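Local coordinates for putative tryptophan halogenase (Xanthomonas campestris pv. campestris, PDB 6Y1W), which is a flavin-dependent halogenase of the tryptophan halogenase family, probably using reduced FAD to halogenate an aromatic substrate, at residues A[92-95]-A[96-99]; A[164-167]-A[168-171]; A[300-303]-A[304-308]; A[389-392]-A[393-397]; A[402-405]-A[406-409]. All coordinates share one frame; numbering follows the deposited sequence.

Interaction 1 (A[92-95]-A[96-99]); sequences IAFE and HWRD. With BUD ((2S,3S)-butane-2,3-diol), chain J.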
loop_
_atom_site.group_PDB
_atom_site.type_symbol
_atom_site.label_atom_id
_atom_site.label_comp_id
_atom_site.label_asym_id
_atom_site.label_seq_id
_atom_site.Cartn_x
_atom_site.Cartn_y
_atom_site.Cartn_z
ATOM N N ILE A 92 23.693 -0.813 -4.904
ATOM C CA ILE A 92 24.222 -1.148 -6.228
ATOM C C ILE A 92 24.918 0.097 -6.769
ATOM O O ILE A 92 24.312 1.184 -6.802
ATOM C CB ILE A 92 23.115 -1.559 -7.217
ATOM C CG1 ILE A 92 22.358 -2.789 -6.668
ATOM C CG2 ILE A 92 23.681 -1.908 -8.583
ATOM C CD1 ILE A 92 21.185 -3.258 -7.545
ATOM N N ALA A 93 26.163 -0.057 -7.230
ATOM C CA ALA A 93 26.863 1.056 -7.865
ATOM C C ALA A 93 26.605 0.997 -9.361
ATOM O O ALA A 93 26.998 0.023 -10.033
ATOM C CB ALA A 93 28.361 1.006 -7.553
ATOM N N PHE A 94 25.909 2.023 -9.878
ATOM C CA PHE A 94 25.560 2.087 -11.295
ATOM C C PHE A 94 26.582 2.949 -12.006
ATOM O O PHE A 94 26.602 4.168 -11.825
ATOM C CB PHE A 94 24.153 2.656 -11.477
ATOM C CG PHE A 94 23.081 1.630 -11.218
ATOM C CD1 PHE A 94 22.749 0.718 -12.231
ATOM C CD2 PHE A 94 22.497 1.489 -9.964
ATOM C CE1 PHE A 94 21.789 -0.310 -11.998
ATOM C CE2 PHE A 94 21.514 0.483 -9.734
ATOM C CZ PHE A 94 21.188 -0.424 -10.747
ATOM N N GLU A 95 27.439 2.312 -12.787
ATOM C CA GLU A 95 28.507 2.998 -13.515
ATOM C C GLU A 95 28.180 3.076 -15.003
ATOM O O GLU A 95 27.810 2.067 -15.621
ATOM C CB GLU A 95 29.832 2.276 -13.287
ATOM C CG GLU A 95 30.292 2.311 -11.849
ATOM C CD GLU A 95 31.602 1.587 -11.609
ATOM O OE1 GLU A 95 32.057 0.851 -12.506
ATOM O OE2 GLU A 95 32.186 1.781 -10.517
ATOM N N HIS A 96 28.312 4.297 -15.574
ATOM C CA HIS A 96 28.207 4.553 -17.014
ATOM C C HIS A 96 26.762 4.476 -17.525
ATOM O O HIS A 96 26.548 4.294 -18.734
ATOM C CB HIS A 96 29.089 3.603 -17.867
ATOM C CG HIS A 96 30.568 3.673 -17.579
ATOM N ND1 HIS A 96 31.335 4.810 -17.775
ATOM C CD2 HIS A 96 31.428 2.696 -17.200
ATOM C CE1 HIS A 96 32.595 4.538 -17.470
ATOM N NE2 HIS A 96 32.680 3.261 -17.131
ATOM N N TRP A 97 25.758 4.588 -16.642
ATOM C CA TRP A 97 24.364 4.523 -17.079
ATOM C C TRP A 97 23.852 5.902 -17.499
ATOM O O TRP A 97 23.295 6.055 -18.599
ATOM C CB TRP A 97 23.471 3.928 -15.957
ATOM C CG TRP A 97 23.702 2.450 -15.787
ATOM C CD1 TRP A 97 24.677 1.841 -15.038
ATOM C CD2 TRP A 97 22.943 1.387 -16.389
ATOM N NE1 TRP A 97 24.597 0.480 -15.173
ATOM C CE2 TRP A 97 23.544 0.168 -15.986
ATOM C CE3 TRP A 97 21.826 1.348 -17.231
ATOM C CZ2 TRP A 97 23.076 -1.070 -16.399
ATOM C CZ3 TRP A 97 21.373 0.115 -17.662
ATOM C CH2 TRP A 97 21.991 -1.084 -17.238
ATOM N N ARG A 98 24.005 6.894 -16.616
ATOM C CA ARG A 98 23.584 8.246 -16.957
ATOM C C ARG A 98 24.325 8.730 -18.200
ATOM O O ARG A 98 23.717 9.234 -19.147
ATOM C CB ARG A 98 23.833 9.192 -15.784
ATOM C CG ARG A 98 23.208 10.568 -16.061
ATOM C CD ARG A 98 24.054 11.723 -15.670
ATOM N NE ARG A 98 23.410 12.960 -16.112
ATOM C CZ ARG A 98 23.101 13.953 -15.288
ATOM N NH1 ARG A 98 23.359 13.829 -13.996
ATOM N NH2 ARG A 98 22.503 15.047 -15.754
ATOM N N ASP A 99 25.644 8.553 -18.216
ATOM C CA ASP A 99 26.458 8.792 -19.396
ATOM C C ASP A 99 27.782 8.099 -19.124
ATOM O O ASP A 99 28.048 7.669 -17.993
ATOM C CB ASP A 99 26.662 10.296 -19.641
ATOM C CG ASP A 99 26.960 10.612 -21.089
ATOM O OD1 ASP A 99 27.268 9.675 -21.882
ATOM O OD2 ASP A 99 26.866 11.829 -21.415
HETATM C C1 BUD J . 33.959 2.736 -22.057
HETATM O O1 BUD J . 32.953 1.337 -23.795
HETATM C C2 BUD J . 32.820 1.804 -22.475
HETATM O O2 BUD J . 30.561 1.775 -23.086
HETATM C C3 BUD J . 31.507 2.570 -22.441
HETATM C C4 BUD J . 31.037 2.779 -21.002
HETATM O O HOH W 1 25.516 5.877 -13.992
#

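Interaction 2 (A[164-167]-A[168-171]); sequences HLDA and GLYA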
loop_
_atom_site.group_PDB
_atom_site.type_symbol
_atom_site.label_atom_id
_atom_site.label_comp_id
_atom_site.label_asym_id
_atom_site.label_seq_id
_atom_site.Cartn_x
_atom_site.Cartn_y
_atom_site.Cartn_z
ATOM N N HIS A 164 24.947 -10.778 -0.554
ATOM C CA HIS A 164 25.485 -11.465 -1.711
ATOM C C HIS A 164 25.683 -12.909 -1.283
ATOM O O HIS A 164 26.271 -13.143 -0.228
ATOM C CB HIS A 164 26.838 -10.847 -2.108
ATOM C CG HIS A 164 26.774 -9.365 -2.375
ATOM N ND1 HIS A 164 27.360 -8.432 -1.533
ATOM C CD2 HIS A 164 26.157 -8.649 -3.358
ATOM C CE1 HIS A 164 27.157 -7.214 -2.017
ATOM N NE2 HIS A 164 26.418 -7.318 -3.114
ATOM N N LEU A 165 25.203 -13.876 -2.079
ATOM C CA LEU A 165 25.271 -15.250 -1.604
ATOM C C LEU A 165 25.593 -16.207 -2.741
ATOM O O LEU A 165 25.468 -15.884 -3.922
ATOM C CB LEU A 165 23.964 -15.690 -0.899
ATOM C CG LEU A 165 22.649 -15.525 -1.689
ATOM C CD1 LEU A 165 22.494 -16.622 -2.738
ATOM C CD2 LEU A 165 21.425 -15.526 -0.751
ATOM N N ASP A 166 26.046 -17.401 -2.360
ATOM C CA ASP A 166 26.211 -18.490 -3.329
ATOM C C ASP A 166 24.866 -19.188 -3.442
ATOM O O ASP A 166 24.374 -19.758 -2.465
ATOM C CB ASP A 166 27.302 -19.468 -2.861
ATOM C CG ASP A 166 27.562 -20.575 -3.895
ATOM O OD1 ASP A 166 26.619 -21.328 -4.212
ATOM O OD2 ASP A 166 28.702 -20.709 -4.420
ATOM N N ALA A 167 24.216 -19.091 -4.617
ATOM C CA ALA A 167 22.855 -19.623 -4.754
ATOM C C ALA A 167 22.794 -21.136 -4.650
ATOM O O ALA A 167 21.815 -21.679 -4.121
ATOM C CB ALA A 167 22.247 -19.186 -6.092
ATOM N N GLY A 168 23.820 -21.840 -5.130
ATOM C CA GLY A 168 23.800 -23.289 -5.030
ATOM C C GLY A 168 23.924 -23.735 -3.589
ATOM O O GLY A 168 23.233 -24.664 -3.166
ATOM N N LEU A 169 24.816 -23.086 -2.829
ATOM C CA LEU A 169 24.922 -23.390 -1.408
ATOM C C LEU A 169 23.648 -23.010 -0.677
ATOM O O LEU A 169 23.258 -23.689 0.269
ATOM C CB LEU A 169 26.108 -22.653 -0.774
ATOM C CG LEU A 169 27.478 -23.146 -1.255
ATOM C CD1 LEU A 169 28.585 -22.299 -0.707
ATOM C CD2 LEU A 169 27.654 -24.625 -0.872
ATOM N N TYR A 170 22.992 -21.928 -1.087
ATOM C CA TYR A 170 21.743 -21.535 -0.435
ATOM C C TYR A 170 20.662 -22.599 -0.659
ATOM O O TYR A 170 19.964 -23.014 0.288
ATOM C CB TYR A 170 21.300 -20.154 -0.959
ATOM C CG TYR A 170 20.028 -19.588 -0.338
ATOM C CD1 TYR A 170 19.825 -19.626 1.034
ATOM C CD2 TYR A 170 19.009 -19.055 -1.138
ATOM C CE1 TYR A 170 18.677 -19.098 1.623
ATOM C CE2 TYR A 170 17.854 -18.518 -0.568
ATOM C CZ TYR A 170 17.707 -18.543 0.811
ATOM O OH TYR A 170 16.558 -18.032 1.374
ATOM N N ALA A 171 20.521 -23.075 -1.904
ATOM C CA ALA A 171 19.571 -24.155 -2.168
ATOM C C ALA A 171 19.880 -25.402 -1.346
ATOM O O ALA A 171 18.958 -26.095 -0.910
ATOM C CB ALA A 171 19.550 -24.496 -3.674
#

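Interaction 3 (A[300-303]-A[304-308]); sequences AQVL and EHNLQ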
loop_
_atom_site.group_PDB
_atom_site.type_symbol
_atom_site.label_atom_id
_atom_site.label_comp_id
_atom_site.label_asym_id
_atom_site.label_seq_id
_atom_site.Cartn_x
_atom_site.Cartn_y
_atom_site.Cartn_z
ATOM N N ALA A 300 32.370 -11.497 -24.596
ATOM C CA ALA A 300 33.425 -12.164 -23.836
ATOM C C ALA A 300 34.660 -11.285 -23.705
ATOM O O ALA A 300 35.253 -11.194 -22.616
ATOM C CB ALA A 300 33.751 -13.513 -24.492
ATOM N N GLN A 301 35.042 -10.595 -24.784
ATOM C CA GLN A 301 36.187 -9.687 -24.730
ATOM C C GLN A 301 35.964 -8.561 -23.731
ATOM O O GLN A 301 36.871 -8.183 -22.973
ATOM C CB GLN A 301 36.455 -9.081 -26.107
ATOM C CG GLN A 301 37.058 -9.994 -27.125
ATOM C CD GLN A 301 37.103 -9.323 -28.502
ATOM O OE1 GLN A 301 36.562 -9.843 -29.479
ATOM N NE2 GLN A 301 37.737 -8.152 -28.575
ATOM N N VAL A 302 34.781 -7.954 -23.762
ATOM C CA VAL A 302 34.498 -6.874 -22.818
ATOM C C VAL A 302 34.569 -7.390 -21.384
ATOM O O VAL A 302 35.145 -6.750 -20.509
ATOM C CB VAL A 302 33.123 -6.254 -23.112
ATOM C CG1 VAL A 302 32.702 -5.323 -21.991
ATOM C CG2 VAL A 302 33.152 -5.515 -24.432
ATOM N N LEU A 303 33.949 -8.532 -21.122
ATOM C CA LEU A 303 33.983 -9.083 -19.773
ATOM C C LEU A 303 35.422 -9.329 -19.335
ATOM O O LEU A 303 35.833 -8.906 -18.250
ATOM C CB LEU A 303 33.171 -10.363 -19.721
ATOM C CG LEU A 303 33.192 -11.072 -18.380
ATOM C CD1 LEU A 303 32.555 -10.135 -17.352
ATOM C CD2 LEU A 303 32.379 -12.319 -18.570
ATOM N N GLU A 304 36.201 -10.012 -20.177
ATOM C CA GLU A 304 37.601 -10.284 -19.838
ATOM C C GLU A 304 38.353 -9.002 -19.516
ATOM O O GLU A 304 39.110 -8.937 -18.534
ATOM C CB GLU A 304 38.284 -11.013 -21.005
ATOM C CG GLU A 304 39.788 -11.134 -20.814
ATOM C CD GLU A 304 40.134 -12.117 -19.727
ATOM O OE1 GLU A 304 39.283 -12.990 -19.445
ATOM O OE2 GLU A 304 41.252 -12.022 -19.165
ATOM N N HIS A 305 38.123 -7.946 -20.311
ATOM C CA HIS A 305 38.827 -6.689 -20.109
ATOM C C HIS A 305 38.528 -6.085 -18.744
ATOM O O HIS A 305 39.393 -5.439 -18.151
ATOM C CB HIS A 305 38.471 -5.712 -21.227
ATOM C CG HIS A 305 39.028 -4.332 -21.043
ATOM N ND1 HIS A 305 40.353 -4.017 -21.288
ATOM C CD2 HIS A 305 38.428 -3.174 -20.673
ATOM C CE1 HIS A 305 40.544 -2.731 -21.055
ATOM N NE2 HIS A 305 39.393 -2.195 -20.679
ATOM N N ASN A 306 37.337 -6.333 -18.203
ATOM C CA ASN A 306 36.953 -5.729 -16.943
ATOM C C ASN A 306 37.220 -6.604 -15.728
ATOM O O ASN A 306 37.045 -6.119 -14.609
ATOM C CB ASN A 306 35.449 -5.374 -16.966
ATOM C CG ASN A 306 35.168 -4.122 -17.803
ATOM O OD1 ASN A 306 35.112 -3.022 -17.278
ATOM N ND2 ASN A 306 35.067 -4.291 -19.122
ATOM N N LEU A 307 37.638 -7.858 -15.915
ATOM C CA LEU A 307 37.872 -8.750 -14.780
ATOM C C LEU A 307 39.093 -8.302 -13.996
ATOM O O LEU A 307 40.029 -7.710 -14.543
ATOM C CB LEU A 307 38.070 -10.200 -15.237
ATOM C CG LEU A 307 36.854 -10.912 -15.860
ATOM C CD1 LEU A 307 37.175 -12.345 -16.234
ATOM C CD2 LEU A 307 35.681 -10.899 -14.898
ATOM N N GLN A 308 39.023 -8.502 -12.684
ATOM C CA GLN A 308 40.165 -8.413 -11.787
ATOM C C GLN A 308 40.383 -9.779 -11.165
ATOM O O GLN A 308 39.418 -10.445 -10.763
ATOM C CB GLN A 308 39.948 -7.400 -10.681
ATOM C CG GLN A 308 39.774 -5.972 -11.165
ATOM C CD GLN A 308 39.202 -5.105 -10.071
ATOM O OE1 GLN A 308 38.012 -4.781 -10.078
ATOM N NE2 GLN A 308 40.042 -4.750 -9.097
#

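Interaction 4 (A[389-392]-A[393-397]); sequences RDFV and ILHYH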
loop_
_atom_site.group_PDB
_atom_site.type_symbol
_atom_site.label_atom_id
_atom_site.label_comp_id
_atom_site.label_asym_id
_atom_site.label_seq_id
_atom_site.Cartn_x
_atom_site.Cartn_y
_atom_site.Cartn_z
ATOM N N ARG A 389 9.075 -4.431 -13.623
ATOM C CA ARG A 389 9.399 -4.268 -15.045
ATOM C C ARG A 389 9.643 -2.803 -15.373
ATOM O O ARG A 389 10.647 -2.463 -16.027
ATOM C CB ARG A 389 8.264 -4.831 -15.913
ATOM C CG ARG A 389 8.514 -4.618 -17.428
ATOM C CD ARG A 389 7.209 -4.619 -18.188
ATOM N NE ARG A 389 6.413 -3.469 -17.795
ATOM C CZ ARG A 389 5.091 -3.387 -17.989
ATOM N NH1 ARG A 389 4.476 -4.415 -18.598
ATOM N NH2 ARG A 389 4.409 -2.286 -17.603
ATOM N N ASP A 390 8.741 -1.914 -14.906
ATOM C CA ASP A 390 8.866 -0.497 -15.249
ATOM C C ASP A 390 10.160 0.073 -14.701
ATOM O O ASP A 390 10.791 0.930 -15.335
ATOM C CB ASP A 390 7.675 0.302 -14.716
ATOM C CG ASP A 390 6.407 0.107 -15.548
ATOM O OD1 ASP A 390 6.454 -0.612 -16.579
ATOM O OD2 ASP A 390 5.357 0.649 -15.102
ATOM N N PHE A 391 10.560 -0.372 -13.507
ATOM C CA PHE A 391 11.770 0.155 -12.902
ATOM C C PHE A 391 13.017 -0.324 -13.650
ATOM O O PHE A 391 14.013 0.415 -13.752
ATOM C CB PHE A 391 11.824 -0.265 -11.423
ATOM C CG PHE A 391 12.697 0.656 -10.573
ATOM C CD1 PHE A 391 12.147 1.783 -9.977
ATOM C CD2 PHE A 391 14.057 0.379 -10.381
ATOM C CE1 PHE A 391 12.953 2.637 -9.201
ATOM C CE2 PHE A 391 14.851 1.206 -9.618
ATOM C CZ PHE A 391 14.309 2.339 -9.018
ATOM N N VAL A 392 12.991 -1.562 -14.160
ATOM C CA VAL A 392 14.088 -2.056 -14.978
ATOM C C VAL A 392 14.159 -1.262 -16.272
ATOM O O VAL A 392 15.240 -0.818 -16.685
ATOM C CB VAL A 392 13.911 -3.563 -15.218
ATOM C CG1 VAL A 392 14.925 -4.105 -16.273
ATOM C CG2 VAL A 392 14.009 -4.331 -13.874
ATOM N N ILE A 393 12.995 -1.003 -16.889
ATOM C CA ILE A 393 12.976 -0.185 -18.110
ATOM C C ILE A 393 13.542 1.196 -17.854
ATOM O O ILE A 393 14.297 1.746 -18.685
ATOM C CB ILE A 393 11.548 -0.089 -18.660
ATOM C CG1 ILE A 393 11.086 -1.458 -19.142
ATOM C CG2 ILE A 393 11.514 0.854 -19.874
ATOM C CD1 ILE A 393 9.576 -1.529 -19.419
ATOM N N LEU A 394 13.217 1.774 -16.693
ATOM C CA LEU A 394 13.743 3.082 -16.336
ATOM C C LEU A 394 15.265 3.151 -16.461
ATOM O O LEU A 394 15.811 4.151 -16.948
ATOM C CB LEU A 394 13.304 3.399 -14.909
ATOM C CG LEU A 394 13.968 4.594 -14.272
ATOM C CD1 LEU A 394 13.637 5.922 -14.999
ATOM C CD2 LEU A 394 13.544 4.684 -12.821
ATOM N N HIS A 395 15.966 2.086 -16.059
ATOM C CA HIS A 395 17.431 2.121 -16.108
ATOM C C HIS A 395 17.958 2.303 -17.531
ATOM O O HIS A 395 18.996 2.946 -17.720
ATOM C CB HIS A 395 17.992 0.837 -15.498
ATOM C CG HIS A 395 18.175 0.911 -14.011
ATOM N ND1 HIS A 395 19.022 1.835 -13.422
ATOM C CD2 HIS A 395 17.628 0.188 -12.998
ATOM C CE1 HIS A 395 18.998 1.670 -12.105
ATOM N NE2 HIS A 395 18.171 0.673 -11.821
ATOM N N TYR A 396 17.278 1.729 -18.524
ATOM C CA TYR A 396 17.721 1.826 -19.911
ATOM C C TYR A 396 17.221 3.097 -20.578
ATOM O O TYR A 396 17.922 3.643 -21.443
ATOM C CB TYR A 396 17.238 0.612 -20.714
ATOM C CG TYR A 396 18.029 -0.631 -20.398
ATOM C CD1 TYR A 396 19.281 -0.822 -20.949
ATOM C CD2 TYR A 396 17.516 -1.628 -19.554
ATOM C CE1 TYR A 396 20.028 -1.967 -20.695
ATOM C CE2 TYR A 396 18.280 -2.775 -19.284
ATOM C CZ TYR A 396 19.521 -2.931 -19.871
ATOM O OH TYR A 396 20.293 -4.043 -19.656
ATOM N N HIS A 397 16.023 3.569 -20.212
ATOM C CA HIS A 397 15.400 4.689 -20.923
ATOM C C HIS A 397 15.890 6.036 -20.434
ATOM O O HIS A 397 15.989 6.979 -21.234
ATOM C CB HIS A 397 13.871 4.629 -20.773
ATOM C CG HIS A 397 13.125 5.564 -21.690
ATOM N ND1 HIS A 397 13.239 5.489 -23.063
ATOM C CD2 HIS A 397 12.223 6.546 -21.432
ATOM C CE1 HIS A 397 12.430 6.389 -23.615
ATOM N NE2 HIS A 397 11.805 7.046 -22.653
#

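Interaction 5 (A[402-405]-A[406-409]); sequences RDTA and FWRD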
loop_
_atom_site.group_PDB
_atom_site.type_symbol
_atom_site.label_atom_id
_atom_site.label_comp_id
_atom_site.label_asym_id
_atom_site.label_seq_id
_atom_site.Cartn_x
_atom_site.Cartn_y
_atom_site.Cartn_z
ATOM N N ARG A 402 24.110 8.593 -26.188
ATOM C CA ARG A 402 23.745 8.424 -27.591
ATOM C C ARG A 402 24.921 7.854 -28.374
ATOM O O ARG A 402 24.975 7.970 -29.613
ATOM C CB ARG A 402 23.281 9.752 -28.212
ATOM C CG ARG A 402 22.171 10.449 -27.436
ATOM C CD ARG A 402 20.834 9.716 -27.540
ATOM N NE ARG A 402 19.763 10.511 -26.951
ATOM C CZ ARG A 402 19.416 10.504 -25.669
ATOM N NH1 ARG A 402 18.420 11.294 -25.253
ATOM N NH2 ARG A 402 20.064 9.711 -24.808
ATOM N N ASP A 403 25.857 7.229 -27.672
ATOM C CA ASP A 403 27.137 6.879 -28.281
ATOM C C ASP A 403 27.130 5.553 -29.010
ATOM O O ASP A 403 28.118 5.251 -29.680
ATOM C CB ASP A 403 28.261 6.863 -27.239
ATOM C CG ASP A 403 27.948 5.961 -26.023
ATOM O OD1 ASP A 403 27.088 6.365 -25.219
ATOM O OD2 ASP A 403 28.546 4.859 -25.895
ATOM N N THR A 404 26.086 4.715 -28.862
ATOM C CA THR A 404 25.935 3.503 -29.648
ATOM C C THR A 404 24.483 3.419 -30.094
ATOM O O THR A 404 23.593 4.100 -29.532
ATOM C CB THR A 404 26.288 2.213 -28.872
ATOM O OG1 THR A 404 25.270 1.989 -27.869
ATOM C CG2 THR A 404 27.654 2.316 -28.214
ATOM N N ALA A 405 24.245 2.627 -31.148
ATOM C CA ALA A 405 22.880 2.423 -31.617
ATOM C C ALA A 405 22.009 1.834 -30.507
ATOM O O ALA A 405 20.834 2.197 -30.360
ATOM C CB ALA A 405 22.877 1.495 -32.835
ATOM N N PHE A 406 22.587 0.933 -29.709
ATOM C CA PHE A 406 21.892 0.363 -28.558
ATOM C C PHE A 406 21.362 1.454 -27.625
ATOM O O PHE A 406 20.167 1.495 -27.317
ATOM C CB PHE A 406 22.847 -0.581 -27.800
ATOM C CG PHE A 406 22.244 -1.163 -26.532
ATOM C CD1 PHE A 406 21.512 -2.328 -26.578
ATOM C CD2 PHE A 406 22.480 -0.555 -25.328
ATOM C CE1 PHE A 406 20.975 -2.871 -25.388
ATOM C CE2 PHE A 406 21.958 -1.065 -24.121
ATOM C CZ PHE A 406 21.205 -2.254 -24.169
ATOM N N TRP A 407 22.218 2.392 -27.215
ATOM C CA TRP A 407 21.740 3.435 -26.304
ATOM C C TRP A 407 20.777 4.409 -26.989
ATOM O O TRP A 407 19.853 4.912 -26.346
ATOM C CB TRP A 407 22.920 4.193 -25.683
ATOM C CG TRP A 407 23.627 3.302 -24.697
ATOM C CD1 TRP A 407 24.901 2.781 -24.815
ATOM C CD2 TRP A 407 23.081 2.755 -23.477
ATOM N NE1 TRP A 407 25.178 1.979 -23.711
ATOM C CE2 TRP A 407 24.072 1.933 -22.900
ATOM C CE3 TRP A 407 21.854 2.899 -22.818
ATOM C CZ2 TRP A 407 23.883 1.258 -21.677
ATOM C CZ3 TRP A 407 21.666 2.212 -21.564
ATOM C CH2 TRP A 407 22.670 1.405 -21.042
ATOM N N ARG A 408 21.006 4.741 -28.263
ATOM C CA ARG A 408 20.046 5.609 -28.950
ATOM C C ARG A 408 18.681 4.949 -29.012
ATOM O O ARG A 408 17.647 5.624 -28.850
ATOM C CB ARG A 408 20.537 5.941 -30.365
ATOM C CG ARG A 408 21.767 6.860 -30.360
ATOM C CD ARG A 408 22.102 7.324 -31.812
ATOM N NE ARG A 408 22.549 6.264 -32.725
ATOM C CZ ARG A 408 23.795 5.791 -32.845
ATOM N NH1 ARG A 408 24.781 6.221 -32.046
ATOM N NH2 ARG A 408 24.062 4.865 -33.761
ATOM N N ASP A 409 18.661 3.631 -29.235
ATOM C CA ASP A 409 17.380 2.921 -29.292
ATOM C C ASP A 409 16.719 2.883 -27.913
ATOM O O ASP A 409 15.504 3.095 -27.788
ATOM C CB ASP A 409 17.555 1.492 -29.816
ATOM C CG ASP A 409 17.925 1.439 -31.303
ATOM O OD1 ASP A 409 17.964 2.501 -31.986
ATOM O OD2 ASP A 409 18.206 0.330 -31.764
#

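Interaction 1 (A[92-95]-A[96-99])
With CG of F94 and CG of W97 each turned anti to its own carbonyl carbon (chi1 -79° and -72°), the phenyl ring before the corner and the indole beyond it swing to the same side of the chain. They meet as a T-shaped pair: the edge of F94 points at the face of W97, its CD1 lying 3.5 Å from W97 NE1, and the planes stand at 79°. The W97 pyrrole rim also reaches back to the backbone, where its CD1 is 3.2 Å from E95 O. The indole N-H is taken up by A266 O of the adjacent strand 263-268. This is the corner where strand 91-99 breaks on its way into the hairpin with strand 102-107. One water spans the bend, donating to F94 O at 3.0 Å and accepting from R98 N at 3.2 Å. C4 of the bound butanediol, a methyl, sits over one face of the H96 imidazole, 3.6 Å from H96 CG, while H96 ND1 bonds to D101 N and E95 OE1 pairs with R267. Behind the aromatic pair, F94 stacks on H395 and touches E347, a residue predicted to bind tryptophan.

Interaction 2 (A[164-167]-A[168-171])
D166 and L169 make the tight part of this strand-to-helix turn. The carboxylate of D166 swings over the first helical turn with CG anti to the backbone N (chi1 -177°), and its OD1 accepts a nearly straight bond from L169 N at 2.9 Å (N-H...O 170°). The donor comes from above the carboxylate plane. The same side chain lies against the leucine it caps, D166 CG being 3.7 Å from L169 CG. D166 is thus the N-cap of helix 167-180, and its own carbonyl starts the helical ladder: D166 O accepts from Y170 N at 2.9 Å, and A167 O from A171 N at 2.9 Å. The other carboxylate oxygen, OD2, is held by a salt bridge to R282, which probably steadies the cap and balances its charge. The junction of strand 162-166 and helix 167-180 lies beside what is probably the FAD-binding, Rossmann-type part of the fold, with A167 near T26 and L165 near I351, both predicted to contact FAD. Packing is looser between L165 and Y170. Here L165 CD1 comes no nearer than 4.1 Å to Y170 CB, and L165 CD2 rests over the rim of one face of the phenol ring. Y170 runs on into the interior, where its OH bonds to H70 and its ring meets F80. Toward solvent the turn is more open at G168 and L169, which are partly exposed, whereas D166, A167 and Y170 are buried.

Interaction 3 (A[300-303]-A[304-308])
V302 and N306 are one helical turn apart, and the asparagine amide runs alongside the valine, with N306 ND2 3.9 Å from V302 CG1. The amide turns back on the helix: ND2 donates to V302 O at 2.8 Å, almost straight at 170°, and the acceptor lies in the amide plane. The backbone N of N306 reaches the same oxygen at 3.2 Å, approaching from the opposite face of the carbonyl plane. The same N-H also bonds L303 O at 3.0 Å, approaching well above the plane of that carbonyl. L303 and L307 pack differently, their side chains slanting past one another on the side facing the sheet. The branches touch at L303 CD1 and L307 CD2, 4.0 Å apart, and both leucines rest on V252 of strand 248-254. Earlier in the helix the bonds are regular, E304 N to A300 O measuring 2.9 Å. V302 also lines a pocket holding a butanediol. The doubled grip on V302 O satisfies a carbonyl near the C-terminal end of helix 296-306 and fixes the rotation of the N306 amide, whose OD1 accepts from R267 of strand 263-268.

Interaction 4 (A[389-392]-A[393-397])
R389 flanks I393 with the aliphatic part of its chain, R389 CG lying 3.8 Å from I393 CD1. A methyl of L394 hangs over one face of the F391 ring three residues earlier, near the ring's rim, L394 CD2 to F391 CE1 4.2 Å. These are the apolar contacts. As an aromatic pair, F391 and H395 meet obliquely, F391 CE2 being 4.0 Å from H395 NE2, a nitrogen that bonds E347, predicted to bind tryptophan. Among polar interactions, R389 bends at chi3 (66°) and forms a side-on salt bridge with D390, NE and NH2 both reaching OD1, NH2 at 2.8 Å, while D390 OD2 goes to S418. The backbone ladder is firm from I393 N to R389 O (2.9 Å), but H395 N makes two weak bonds, to F391 O and V392 O, as helix 371-397 nears its end. Every residue from R389 to Y396 is buried: helix 417-429 packs on R389, D390, I393 and L394, helix 442-451 on F391, L394 and H395, and helix 405-412 on Y396.

Interaction 5 (A[402-405]-A[406-409])
T404 OG1 accepts from W407 N at 3.1 Å along a nearly straight line (167°), and the same oxygen lies 3.2 Å from W407 CD1, since the threonine and indole side chains leave in the same direction. With chi1 at 70°, the hydroxyl of T404 is set between its own backbone N and carbonyl carbon, which turns it toward the start of the helix. The guanidinium of R408 is folded back by a bend at chi3 (-66°). One of its faces lies on the T404-A405 peptide, R408 CZ 3.6 Å from A405 N, while its edge meets R402 O: R408 NH1 donates to that carbonyl at 3.0 Å, from above the carbonyl plane, tying the loop back onto the helix that follows. T404 is the N-cap of helix 405-412, and the helical bonds follow at once, R408 N to T404 O at 3.0 Å and D409 N to A405 O at 2.8 Å. The stems of R402 and R408 touch as they pass, R402 CB to R408 CG 3.9 Å. Farther out, the T404 hydroxyl donates to R270 O and W407 NE1 bonds D269 O, fastening cap and indole to the loop between strands 263-268 and 272-278. D403 OD2 forms a salt bridge with R401 NH2, and D409 OD2 bonds Y293 OH. F406 places CD2 over the W407 ring and meets Y293 edge-to-face, while Y396 of helix 371-397 packs against both F406 and W407.

Overall arrangement
All five contacts are local and follow one another in series, none nesting within or crossing another. Interaction 1 closes the corner of strand 91-99 before the hairpin to strand 102-107. Interaction 2 closes the turn from strand 162-166 into helix 167-180 and stands apart, about 26 Å from interaction 1 between centres. Interaction 3 finishes helix 296-306, which lies on the same seven-stranded sheet as interaction 1; R267 links them through a salt bridge to E95 and a hydrogen bond to N306. Interactions 4 and 5 close the end of helix 371-397 and the start of helix 405-412. These two touch each other and interaction 1: W97, Y396 and W407 form one aromatic cluster joining sheet to helices.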